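Local coordinates for topoisomerase I-like protein (Leishmania donovani, PDB 2B9S), which forms the large subunit of a heterodimeric type IB topoisomerase that probably relaxes supercoiled DNA by nicking and resealing one strand, at residues 259-267 with 278-286. Sequence-based numbering, arbitrary orientation.
Sequences IRASYMEDF and AVAMYFIDR
In a helical hairpin of the type IB topoisomerase catalytic core, Y263 of helix 236-266 is inserted as a knob into the hole between A278, M281, Y282 and D285 of helix 272-287. The short helical segments run roughly antiparallel, crossing at -143° with axes 9.1 Å apart. With CG between the backbone N and the carbonyl carbon (chi1 70°), the Y263 ring extends along the partner helix; CA of Y282 lies over one face, CG of M281 is 3.8 Å from Y263 CD2, and Y263 OH donates to D285 OD2 at 2.8 Å, on the anti side of OD2 and somewhat out of the carboxylate plane. The syn side of that oxygen takes R260 NE at 2.7 Å, while R260 NH2 reaches D285 OD1 at 2.9 Å. This side-on grip, with guanidinium and carboxylate nearly coplanar, fixes the rotation of the buried carboxylate and probably stabilises its negative charge. R286 folds back so that its guanidinium stacks on that of R260, planes at 22°; the nearby carboxylate should temper their like charges. Toward the hairpin's turn, F267 CD1 packs on A278 CB at 3.5 Å. D285 O accepts from N389 ND2, tying helix 384-400 to this antiparallel hairpin with knobs-into-holes packing.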
loop_
_atom_site.group_PDB
_atom_site.type_symbol
_atom_site.label_atom_id
_atom_site.label_comp_id
_atom_site.label_asym_id
_atom_site.label_seq_id
_atom_site.Cartn_x
_atom_site.Cartn_y
_atom_site.Cartn_z
ATOM N N ILE D 259 11.307 17.821 20.986
ATOM C CA ILE D 259 11.571 16.398 20.775
ATOM C C ILE D 259 13.051 16.239 20.454
ATOM O O ILE D 259 13.690 15.295 20.931
ATOM C CB ILE D 259 10.666 15.812 19.627
ATOM C CG1 ILE D 259 9.274 15.474 20.162
ATOM C CG2 ILE D 259 11.285 14.574 18.988
ATOM C CD1 ILE D 259 8.194 15.466 19.125
ATOM N N ARG D 260 13.560 17.185 19.652
ATOM C CA ARG D 260 14.947 17.256 19.198
ATOM C C ARG D 260 15.936 17.607 20.297
ATOM O O ARG D 260 17.085 17.149 20.281
ATOM C CB ARG D 260 15.075 18.289 18.088
ATOM C CG ARG D 260 14.288 17.941 16.865
ATOM C CD ARG D 260 14.319 19.043 15.847
ATOM N NE ARG D 260 13.640 18.581 14.652
ATOM C CZ ARG D 260 13.346 19.326 13.595
ATOM N NH1 ARG D 260 13.664 20.615 13.557
ATOM N NH2 ARG D 260 12.713 18.769 12.567
ATOM N N ALA D 261 15.501 18.453 21.229
ATOM C CA ALA D 261 16.297 18.807 22.383
ATOM C C ALA D 261 16.337 17.598 23.301
ATOM O O ALA D 261 17.347 17.340 23.957
ATOM C CB ALA D 261 15.686 20.015 23.101
ATOM N N SER D 262 15.232 16.858 23.340
ATOM C CA SER D 262 15.135 15.619 24.121
ATOM C C SER D 262 16.052 14.498 23.598
ATOM O O SER D 262 16.817 13.920 24.379
ATOM C CB SER D 262 13.683 15.148 24.197
ATOM O OG SER D 262 13.521 14.082 25.115
ATOM N N TYR D 263 16.011 14.205 22.295
ATOM C CA TYR D 263 16.904 13.159 21.766
ATOM C C TYR D 263 18.380 13.569 21.693
ATOM O O TYR D 263 19.268 12.712 21.775
ATOM C CB TYR D 263 16.397 12.488 20.474
ATOM C CG TYR D 263 16.390 13.285 19.165
ATOM C CD1 TYR D 263 17.573 13.707 18.557
ATOM C CD2 TYR D 263 15.184 13.538 18.495
ATOM C CE1 TYR D 263 17.545 14.405 17.349
ATOM C CE2 TYR D 263 15.150 14.210 17.280
ATOM C CZ TYR D 263 16.322 14.640 16.713
ATOM O OH TYR D 263 16.270 15.314 15.512
ATOM N N MET D 264 18.640 14.869 21.581
ATOM C CA MET D 264 20.024 15.359 21.625
ATOM C C MET D 264 20.698 15.223 23.003
ATOM O O MET D 264 21.918 15.094 23.093
ATOM C CB MET D 264 20.130 16.782 21.082
ATOM C CG MET D 264 20.367 16.827 19.590
ATOM S SD MET D 264 20.214 18.505 18.994
ATOM C CE MET D 264 18.777 18.385 17.915
ATOM N N GLU D 265 19.893 15.258 24.060
ATOM C CA GLU D 265 20.350 14.929 25.399
ATOM C C GLU D 265 20.570 13.413 25.552
ATOM O O GLU D 265 21.471 12.986 26.291
ATOM C CB GLU D 265 19.362 15.456 26.450
ATOM N N ASP D 266 19.756 12.613 24.851
ATOM C CA ASP D 266 19.873 11.149 24.855
ATOM C C ASP D 266 21.093 10.636 24.084
ATOM O O ASP D 266 21.533 9.506 24.309
ATOM C CB ASP D 266 18.629 10.487 24.267
ATOM C CG ASP D 266 17.387 10.721 25.081
ATOM O OD1 ASP D 266 17.484 11.005 26.299
ATOM O OD2 ASP D 266 16.292 10.601 24.489
ATOM N N PHE D 267 21.622 11.443 23.164
ATOM C CA PHE D 267 22.875 11.104 22.492
ATOM C C PHE D 267 23.980 10.832 23.507
ATOM O O PHE D 267 24.862 10.005 23.267
ATOM C CB PHE D 267 23.329 12.216 21.543
ATOM C CG PHE D 267 22.498 12.340 20.301
ATOM C CD1 PHE D 267 21.759 11.255 19.816
ATOM C CD2 PHE D 267 22.466 13.544 19.592
ATOM C CE1 PHE D 267 20.982 11.374 18.658
ATOM C CE2 PHE D 267 21.690 13.672 18.434
ATOM C CZ PHE D 267 20.944 12.583 17.969
ATOM N N ALA D 278 17.609 7.392 20.408
ATOM C CA ALA D 278 17.943 8.768 19.976
ATOM C C ALA D 278 18.397 8.893 18.520
ATOM O O ALA D 278 17.968 9.800 17.804
ATOM C CB ALA D 278 19.009 9.362 20.907
ATOM N N VAL D 279 19.289 8.006 18.086
ATOM C CA VAL D 279 19.770 8.017 16.695
ATOM C C VAL D 279 18.645 7.607 15.727
ATOM O O VAL D 279 18.538 8.140 14.611
ATOM C CB VAL D 279 21.050 7.141 16.539
ATOM C CG1 VAL D 279 21.541 7.086 15.106
ATOM C CG2 VAL D 279 22.167 7.676 17.456
ATOM N N ALA D 280 17.788 6.685 16.172
ATOM C CA ALA D 280 16.670 6.223 15.350
ATOM C C ALA D 280 15.678 7.350 15.160
ATOM O O ALA D 280 15.235 7.615 14.028
ATOM C CB ALA D 280 16.003 4.996 15.957
ATOM N N MET D 281 15.337 8.043 16.248
ATOM C CA MET D 281 14.424 9.171 16.100
ATOM C C MET D 281 15.043 10.373 15.368
ATOM O O MET D 281 14.352 11.097 14.665
ATOM C CB MET D 281 13.640 9.496 17.393
ATOM C CG MET D 281 14.406 9.844 18.613
ATOM S SD MET D 281 13.370 9.628 20.092
ATOM C CE MET D 281 12.630 11.258 20.240
ATOM N N TYR D 282 16.359 10.523 15.464
ATOM C CA TYR D 282 17.100 11.461 14.634
ATOM C C TYR D 282 16.976 11.156 13.129
ATOM O O TYR D 282 16.785 12.078 12.318
ATOM C CB TYR D 282 18.570 11.460 15.052
ATOM C CG TYR D 282 19.491 12.244 14.142
ATOM C CD1 TYR D 282 19.599 13.637 14.249
ATOM C CD2 TYR D 282 20.272 11.592 13.185
ATOM C CE1 TYR D 282 20.448 14.361 13.416
ATOM C CE2 TYR D 282 21.120 12.301 12.345
ATOM C CZ TYR D 282 21.211 13.693 12.468
ATOM O OH TYR D 282 22.063 14.405 11.640
ATOM N N PHE D 283 17.129 9.873 12.759
ATOM C CA PHE D 283 16.953 9.428 11.376
ATOM C C PHE D 283 15.530 9.616 10.868
ATOM O O PHE D 283 15.343 10.080 9.759
ATOM C CB PHE D 283 17.348 7.957 11.180
ATOM C CG PHE D 283 18.830 7.705 11.201
ATOM C CD1 PHE D 283 19.746 8.751 11.091
ATOM C CD2 PHE D 283 19.310 6.408 11.296
ATOM C CE1 PHE D 283 21.115 8.518 11.121
ATOM C CE2 PHE D 283 20.672 6.155 11.305
ATOM C CZ PHE D 283 21.581 7.224 11.218
ATOM N N ILE D 284 14.546 9.222 11.672
ATOM C CA ILE D 284 13.125 9.319 11.318
ATOM C C ILE D 284 12.696 10.788 11.153
ATOM O O ILE D 284 11.971 11.138 10.204
ATOM C CB ILE D 284 12.236 8.587 12.362
ATOM C CG1 ILE D 284 12.480 7.069 12.300
ATOM C CG2 ILE D 284 10.766 8.928 12.182
ATOM C CD1 ILE D 284 11.861 6.276 13.437
ATOM N N ASP D 285 13.169 11.634 12.068
ATOM C CA ASP D 285 12.965 13.077 11.990
ATOM C C ASP D 285 13.641 13.709 10.768
ATOM O O ASP D 285 12.956 14.308 9.931
ATOM C CB ASP D 285 13.446 13.754 13.280
ATOM C CG ASP D 285 13.391 15.285 13.219
ATOM O OD1 ASP D 285 12.779 15.858 12.293
ATOM O OD2 ASP D 285 13.970 15.914 14.119
ATOM N N ARG D 286 14.967 13.571 10.659
ATOM C CA ARG D 286 15.723 14.365 9.677
ATOM C C ARG D 286 15.668 13.802 8.269
ATOM O O ARG D 286 15.701 14.562 7.299
ATOM C CB ARG D 286 17.192 14.591 10.105
ATOM C CG ARG D 286 17.430 15.235 11.474
ATOM C CD ARG D 286 16.375 16.269 11.893
ATOM N NE ARG D 286 16.347 17.493 11.090
ATOM C CZ ARG D 286 16.456 18.733 11.577
ATOM N NH1 ARG D 286 16.609 18.956 12.883
ATOM N NH2 ARG D 286 16.409 19.765 10.749
HETATM O O HOH W 1 18.542 17.329 14.657
#